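Nsp15 (Middle East respiratory syndrome-related coronavirus, PDB 5YVD) is a coronavirus endoribonuclease of the EndoU clan that probably cleaves RNA at uridylates and assembles as a hexamer. Local coordinates at residues F218-Y222 with G223-Y227; E207-F210 with L211-S215. All blocks are in the same frame, centred on the assembly; numbering follows the deposited sequence.

Contact 1 (F218-Y222 with G223-Y227)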
ATOM      1  N   PHE A 218      55.669   2.806   7.425  1.00 42.71           N
ATOM      2  CA  PHE A 218      54.863   3.413   8.469  1.00 42.38           C
ATOM      3  C   PHE A 218      55.026   2.616   9.777  1.00 44.52           C
ATOM      4  O   PHE A 218      55.307   3.191  10.843  1.00 45.23           O
ATOM      5  CB  PHE A 218      53.393   3.478   8.009  1.00 42.08           C
ATOM      6  CG  PHE A 218      52.452   4.096   9.021  1.00 42.69           C
ATOM      7  CD1 PHE A 218      52.128   5.439   8.955  1.00 44.33           C
ATOM      8  CD2 PHE A 218      51.880   3.319  10.014  1.00 42.87           C
ATOM      9  CE1 PHE A 218      51.277   6.011   9.872  1.00 47.66           C
ATOM     10  CE2 PHE A 218      51.032   3.870  10.942  1.00 47.71           C
ATOM     11  CZ  PHE A 218      50.728   5.225  10.876  1.00 51.55           C
ATOM     12  N   ILE A 219      54.844   1.299   9.693  1.00 42.49           N
ATOM     13  CA  ILE A 219      55.021   0.432  10.840  1.00 45.82           C
ATOM     14  C   ILE A 219      56.334   0.763  11.548  1.00 49.31           C
ATOM     15  O   ILE A 219      56.372   0.906  12.785  1.00 48.61           O
ATOM     16  CB  ILE A 219      54.955  -1.076  10.450  1.00 47.67           C
ATOM     17  CG1 ILE A 219      53.506  -1.480  10.137  1.00 47.45           C
ATOM     18  CG2 ILE A 219      55.455  -1.962  11.588  1.00 46.56           C
ATOM     19  CD1 ILE A 219      53.347  -2.876   9.588  1.00 47.60           C
ATOM     20  N   LYS A 220      57.395   0.915  10.759  1.00 52.76           N
ATOM     21  CA  LYS A 220      58.725   1.173  11.310  1.00 55.36           C
ATOM     22  C   LYS A 220      58.914   2.609  11.797  1.00 54.53           C
ATOM     23  O   LYS A 220      59.574   2.829  12.810  1.00 57.58           O
ATOM     24  CB  LYS A 220      59.806   0.784  10.304  1.00 59.83           C
ATOM     25  CG  LYS A 220      59.871  -0.721  10.073  1.00 62.79           C
ATOM     26  CD  LYS A 220      60.686  -1.073   8.836  1.00 64.54           C
ATOM     27  CE  LYS A 220      60.786  -2.586   8.670  1.00 64.95           C
ATOM     28  NZ  LYS A 220      61.537  -2.991   7.442  1.00 60.49           N
ATOM     29  N   LYS A 221      58.343   3.586  11.099  1.00 49.23           N
ATOM     30  CA  LYS A 221      58.391   4.962  11.580  1.00 48.22           C
ATOM     31  C   LYS A 221      57.798   5.166  12.977  1.00 51.30           C
ATOM     32  O   LYS A 221      58.300   5.995  13.756  1.00 50.77           O
ATOM     33  CB  LYS A 221      57.661   5.876  10.625  1.00 50.91           C
ATOM     34  CG  LYS A 221      57.458   7.286  11.149  1.00 49.79           C
ATOM     35  CD  LYS A 221      57.329   8.288  10.015  1.00 50.01           C
ATOM     36  CE  LYS A 221      56.958   9.660  10.563  1.00 50.25           C
ATOM     37  NZ  LYS A 221      56.882  10.680   9.488  1.00 49.72           N
ATOM     38  N   TYR A 222      56.728   4.431  13.291  1.00 54.32           N
ATOM     39  CA  TYR A 222      55.982   4.646  14.548  1.00 49.86           C
ATOM     40  C   TYR A 222      56.186   3.507  15.556  1.00 51.10           C
ATOM     41  O   TYR A 222      55.529   3.477  16.600  1.00 52.73           O
ATOM     42  CB  TYR A 222      54.488   4.891  14.254  1.00 46.83           C
ATOM     43  CG  TYR A 222      54.238   6.225  13.567  1.00 42.77           C
ATOM     44  CD1 TYR A 222      53.970   6.291  12.203  1.00 42.82           C
ATOM     45  CD2 TYR A 222      54.296   7.423  14.281  1.00 39.33           C
ATOM     46  CE1 TYR A 222      53.773   7.509  11.570  1.00 41.58           C
ATOM     47  CE2 TYR A 222      54.095   8.647  13.657  1.00 36.94           C
ATOM     48  CZ  TYR A 222      53.833   8.686  12.304  1.00 39.01           C
ATOM     49  OH  TYR A 222      53.657   9.886  11.658  1.00 36.55           O
ATOM     50  N   GLY A 223      57.112   2.590  15.257  1.00 48.90           N
ATOM     51  CA  GLY A 223      57.463   1.503  16.182  1.00 45.37           C
ATOM     52  C   GLY A 223      56.370   0.464  16.381  1.00 46.68           C
ATOM     53  O   GLY A 223      56.234  -0.093  17.469  1.00 43.21           O
ATOM     54  N   LEU A 224      55.617   0.152  15.327  1.00 48.00           N
ATOM     55  CA  LEU A 224      54.479  -0.768  15.477  1.00 50.22           C
ATOM     56  C   LEU A 224      54.776  -2.236  15.145  1.00 44.66           C
ATOM     57  O   LEU A 224      53.877  -3.044  15.021  1.00 47.01           O
ATOM     58  CB  LEU A 224      53.278  -0.263  14.667  1.00 51.83           C
ATOM     59  CG  LEU A 224      52.770   1.121  15.092  1.00 53.90           C
ATOM     60  CD1 LEU A 224      51.809   1.635  14.027  1.00 58.68           C
ATOM     61  CD2 LEU A 224      52.104   1.113  16.464  1.00 48.95           C
ATOM     62  N   GLU A 225      56.038  -2.584  15.039  1.00 43.63           N
ATOM     63  CA  GLU A 225      56.436  -3.956  14.743  1.00 46.27           C
ATOM     64  C   GLU A 225      55.731  -5.050  15.573  1.00 45.54           C
ATOM     65  O   GLU A 225      55.467  -6.110  15.058  1.00 41.56           O
ATOM     66  CB  GLU A 225      57.955  -4.079  14.875  1.00 47.43           C
ATOM     67  CG  GLU A 225      58.735  -3.366  13.766  1.00 48.60           C
ATOM     68  CD  GLU A 225      59.137  -1.935  14.096  1.00 53.26           C
ATOM     69  OE1 GLU A 225      58.490  -1.283  14.940  1.00 57.45           O
ATOM     70  OE2 GLU A 225      60.107  -1.432  13.491  1.00 61.08           O
ATOM     71  N   ASN A 226      55.409  -4.792  16.838  1.00 49.67           N
ATOM     72  CA  ASN A 226      54.779  -5.816  17.695  1.00 52.63           C
ATOM     73  C   ASN A 226      53.242  -5.732  17.812  1.00 51.81           C
ATOM     74  O   ASN A 226      52.648  -6.333  18.720  1.00 48.87           O
ATOM     75  CB  ASN A 226      55.385  -5.748  19.106  1.00 55.30           C
ATOM     76  CG  ASN A 226      56.832  -6.226  19.165  1.00 57.23           C
ATOM     77  OD1 ASN A 226      57.405  -6.734  18.190  1.00 53.19           O
ATOM     78  ND2 ASN A 226      57.423  -6.081  20.338  1.00 57.94           N
ATOM     79  N   TYR A 227      52.601  -5.014  16.892  1.00 47.90           N
ATOM     80  CA  TYR A 227      51.197  -4.656  17.041  1.00 45.67           C
ATOM     81  C   TYR A 227      50.286  -5.086  15.879  1.00 44.43           C
ATOM     82  O   TYR A 227      49.133  -4.626  15.760  1.00 42.61           O
ATOM     83  CB  TYR A 227      51.107  -3.147  17.294  1.00 47.60           C
ATOM     84  CG  TYR A 227      51.801  -2.758  18.568  1.00 49.25           C
ATOM     85  CD1 TYR A 227      51.188  -2.940  19.790  1.00 48.74           C
ATOM     86  CD2 TYR A 227      53.114  -2.282  18.555  1.00 54.04           C
ATOM     87  CE1 TYR A 227      51.840  -2.622  20.975  1.00 49.68           C
ATOM     88  CE2 TYR A 227      53.776  -1.949  19.733  1.00 51.56           C
ATOM     89  CZ  TYR A 227      53.130  -2.121  20.940  1.00 50.19           C
ATOM     90  OH  TYR A 227      53.761  -1.791  22.110  1.00 49.92           O
TER
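The Phe218 ring takes Leu224 CD1 obliquely at its CE2, 3.9 Å away, while one of its faces has Tyr222 CD1 3.5 Å above the plane, toward the rim. The Tyr222 ring in turn has Lys221 CG over one face. Farther on, the Tyr227 ring meets Asn226 CB on one face and has the Leu224 carbonyl carbon in plane at its edge. Behind these groups the chain leaves helix 215-221 through a Schellman motif. Leu224 N reaches back five residues to Ile219 O at 2.8 Å, nearly straight at 168°, and the inner bond from Gly223 N to Lys220 O is weak at 3.5 Å. Gly223 holds the left-handed conformation (phi 69°) that the motif needs. The usual apolar pair across it is Ile219 and Leu224, with CG2 of the first 4.1 Å from CB of the second. In Ile219 a chi1 of -73° leaves CG2 opposite the backbone N and beside the carbonyl carbon, from where it reaches the start of the 224-227 type I turn, 3.6 Å from Glu225 N. Glu225 bends at chi2 and crosses Lys220 at about a right angle, putting OE2 3.5 Å from the aliphatic CG; the lysine's NZ is salt-bridged to Asp216 instead. Leu224 also packs on Phe229 and Val300, and Tyr222 O accepts a hydrogen bond from Lys304.

Contact 2 (E207-F210 with L211-S215); sequences EKDF and LSFDS
Phe213 folds back over Asp209 where helix 205-212 ends, a local contact four residues apart within the endoribonuclease part of the chain. The Asp209 CB sits over the ring face, 3.6 Å from the Phe213 centroid and 11° off the normal, a CH-pi contact. Both side chains point the same way, and the carboxylate continues along the ring as a stack, the two planes only 22° apart; its OD2 is held by Tyr222 OH and by a salt bridge to Lys221 NZ. Phe213 swings its CG next to its own backbone N (chi1 -75°), which lays the ring alongside the helix end. The backbone closes beneath this pair: Asp209 O accepts from Phe213 N at 2.7 Å, nearly along the C=O axis, and from Ser212 N at 3.0 Å, which lies well above the carbonyl plane. Ser212 N also bonds to Lys208 O at 3.3 Å, so its hydrogen is shared between two carbonyls. A water bridges the last turn, donating to Phe210 O at 2.6 Å and to Phe213 O at 2.9 Å. On another side of the helix, Leu211 sets its CG 3.4 Å from Glu207 O and crosses Phe210 at about a right angle. Beyond the turn, Asp214 is the N-cap of helix 215-221, its OD1 accepting from Asp216 N. Glu207 is tied to Arg195 and to the backbone N of Leu296, at helix 296-304, while Phe210 and Leu211 pack on Ile249 of helix 248-255 and Phe210 also meets Tyr234 of helix 229-234.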
ATOM      1  N   GLU A 207      47.881  10.171  11.051  1.00 47.85           N
ATOM      2  CA  GLU A 207      46.806   9.805  10.113  1.00 47.62           C
ATOM      3  C   GLU A 207      47.198  10.108   8.660  1.00 46.70           C
ATOM      4  O   GLU A 207      46.919   9.313   7.770  1.00 45.20           O
ATOM      5  CB  GLU A 207      45.466  10.461  10.502  1.00 47.37           C
ATOM      6  CG  GLU A 207      44.928   9.936  11.837  1.00 46.69           C
ATOM      7  CD  GLU A 207      43.400   9.915  11.972  1.00 44.97           C
ATOM      8  OE1 GLU A 207      42.718  10.912  11.605  1.00 40.43           O
ATOM      9  OE2 GLU A 207      42.883   8.889  12.489  1.00 43.39           O
ATOM     10  N   LYS A 208      47.883  11.228   8.433  1.00 47.64           N
ATOM     11  CA  LYS A 208      48.300  11.608   7.073  1.00 47.30           C
ATOM     12  C   LYS A 208      49.311  10.634   6.493  1.00 44.95           C
ATOM     13  O   LYS A 208      49.199  10.221   5.321  1.00 43.36           O
ATOM     14  CB  LYS A 208      48.900  13.016   7.042  1.00 46.42           C
ATOM     15  CG  LYS A 208      47.900  14.139   7.305  1.00 49.63           C
ATOM     16  CD  LYS A 208      48.580  15.505   7.196  1.00 50.16           C
ATOM     17  CE  LYS A 208      47.900  16.563   8.048  1.00 51.07           C
ATOM     18  NZ  LYS A 208      47.097  17.458   7.176  1.00 52.72           N
ATOM     19  N   ASP A 209      50.307  10.289   7.304  1.00 39.15           N
ATOM     20  CA  ASP A 209      51.315   9.369   6.847  1.00 41.02           C
ATOM     21  C   ASP A 209      50.611   8.046   6.519  1.00 41.29           C
ATOM     22  O   ASP A 209      50.876   7.417   5.489  1.00 40.19           O
ATOM     23  CB  ASP A 209      52.411   9.176   7.911  1.00 43.17           C
ATOM     24  CG  ASP A 209      53.353  10.386   8.037  1.00 43.77           C
ATOM     25  OD1 ASP A 209      53.310  11.321   7.200  1.00 41.85           O
ATOM     26  OD2 ASP A 209      54.166  10.378   8.979  1.00 43.11           O
ATOM     27  N   PHE A 210      49.671   7.658   7.377  1.00 38.60           N
ATOM     28  CA  PHE A 210      49.009   6.403   7.207  1.00 36.51           C
ATOM     29  C   PHE A 210      48.385   6.305   5.826  1.00 36.81           C
ATOM     30  O   PHE A 210      48.501   5.272   5.147  1.00 39.78           O
ATOM     31  CB  PHE A 210      47.951   6.163   8.279  1.00 34.93           C
ATOM     32  CG  PHE A 210      47.281   4.820   8.150  1.00 36.24           C
ATOM     33  CD1 PHE A 210      47.878   3.681   8.646  1.00 39.23           C
ATOM     34  CD2 PHE A 210      46.071   4.688   7.492  1.00 36.11           C
ATOM     35  CE1 PHE A 210      47.263   2.430   8.521  1.00 39.43           C
ATOM     36  CE2 PHE A 210      45.455   3.462   7.363  1.00 37.32           C
ATOM     37  CZ  PHE A 210      46.052   2.324   7.882  1.00 38.06           C
ATOM     38  N   LEU A 211      47.735   7.375   5.401  1.00 36.16           N
ATOM     39  CA  LEU A 211      46.993   7.338   4.149  1.00 36.57           C
ATOM     40  C   LEU A 211      47.875   7.328   2.928  1.00 35.17           C
ATOM     41  O   LEU A 211      47.415   6.879   1.885  1.00 30.37           O
ATOM     42  CB  LEU A 211      46.026   8.510   4.042  1.00 37.38           C
ATOM     43  CG  LEU A 211      44.972   8.479   5.130  1.00 36.86           C
ATOM     44  CD1 LEU A 211      44.145   9.752   5.048  1.00 35.92           C
ATOM     45  CD2 LEU A 211      44.137   7.224   4.967  1.00 40.17           C
ATOM     46  N   SER A 212      49.115   7.816   3.065  1.00 36.83           N
ATOM     47  CA  SER A 212      50.056   7.919   1.937  1.00 37.82           C
ATOM     48  C   SER A 212      51.209   6.934   1.966  1.00 37.72           C
ATOM     49  O   SER A 212      51.701   6.591   0.927  1.00 41.16           O
ATOM     50  CB  SER A 212      50.645   9.327   1.843  1.00 39.65           C
ATOM     51  OG  SER A 212      51.539   9.577   2.927  1.00 41.38           O
ATOM     52  N   PHE A 213      51.657   6.483   3.129  1.00 41.08           N
ATOM     53  CA  PHE A 213      52.881   5.632   3.216  1.00 42.94           C
ATOM     54  C   PHE A 213      52.693   4.171   2.810  1.00 41.53           C
ATOM     55  O   PHE A 213      51.676   3.556   3.097  1.00 46.84           O
ATOM     56  CB  PHE A 213      53.429   5.609   4.654  1.00 42.85           C
ATOM     57  CG  PHE A 213      54.131   6.870   5.061  1.00 45.42           C
ATOM     58  CD1 PHE A 213      55.166   6.828   5.982  1.00 45.91           C
ATOM     59  CD2 PHE A 213      53.774   8.111   4.521  1.00 45.91           C
ATOM     60  CE1 PHE A 213      55.821   7.996   6.360  1.00 45.00           C
ATOM     61  CE2 PHE A 213      54.423   9.275   4.907  1.00 43.72           C
ATOM     62  CZ  PHE A 213      55.444   9.217   5.826  1.00 43.03           C
ATOM     63  N   ASP A 214      53.703   3.596   2.180  1.00 39.92           N
ATOM     64  CA  ASP A 214      53.833   2.142   2.157  1.00 36.57           C
ATOM     65  C   ASP A 214      53.731   1.598   3.595  1.00 36.98           C
ATOM     66  O   ASP A 214      54.265   2.211   4.517  1.00 38.18           O
ATOM     67  CB  ASP A 214      55.184   1.735   1.594  1.00 34.11           C
ATOM     68  CG  ASP A 214      55.283   0.245   1.412  1.00 34.66           C
ATOM     69  OD1 ASP A 214      56.019  -0.421   2.171  1.00 34.79           O
ATOM     70  OD2 ASP A 214      54.569  -0.272   0.542  1.00 33.06           O
ATOM     71  N   SER A 215      53.104   0.435   3.764  1.00 34.41           N
ATOM     72  CA  SER A 215      52.842  -0.120   5.084  1.00 37.25           C
ATOM     73  C   SER A 215      54.103  -0.405   5.900  1.00 40.00           C
ATOM     74  O   SER A 215      54.137  -0.150   7.113  1.00 38.66           O
ATOM     75  CB  SER A 215      51.960  -1.391   5.010  1.00 37.29           C
ATOM     76  OG  SER A 215      52.714  -2.579   4.908  1.00 36.08           O
TER
HETATM   77  O   HOH W   1      50.516   3.717   5.718  1.00 41.90           O

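Both contacts are helix ends, one after the other in the chain: contact 2 closes helix 205-212 and leads into helix 215-221, which contact 1 closes. Each is partly buried: Phe218 and Leu224 are buried in contact 1, Phe210 and the salt-bridged Glu207 in contact 2, while Lys220, Lys221, Glu225 and Lys208 lie at the surface. Glycine and an apolar pair shape the exit in contact 1; an aspartate stacked on a ring, together with a water, marks the one in contact 2. They touch directly. Asp209 OD2 takes a salt bridge from Lys221 NZ and a probable hydrogen bond from Tyr222 OH, each at 2.8 Å, and the Phe210 and Phe218 rings meet edge-to-face.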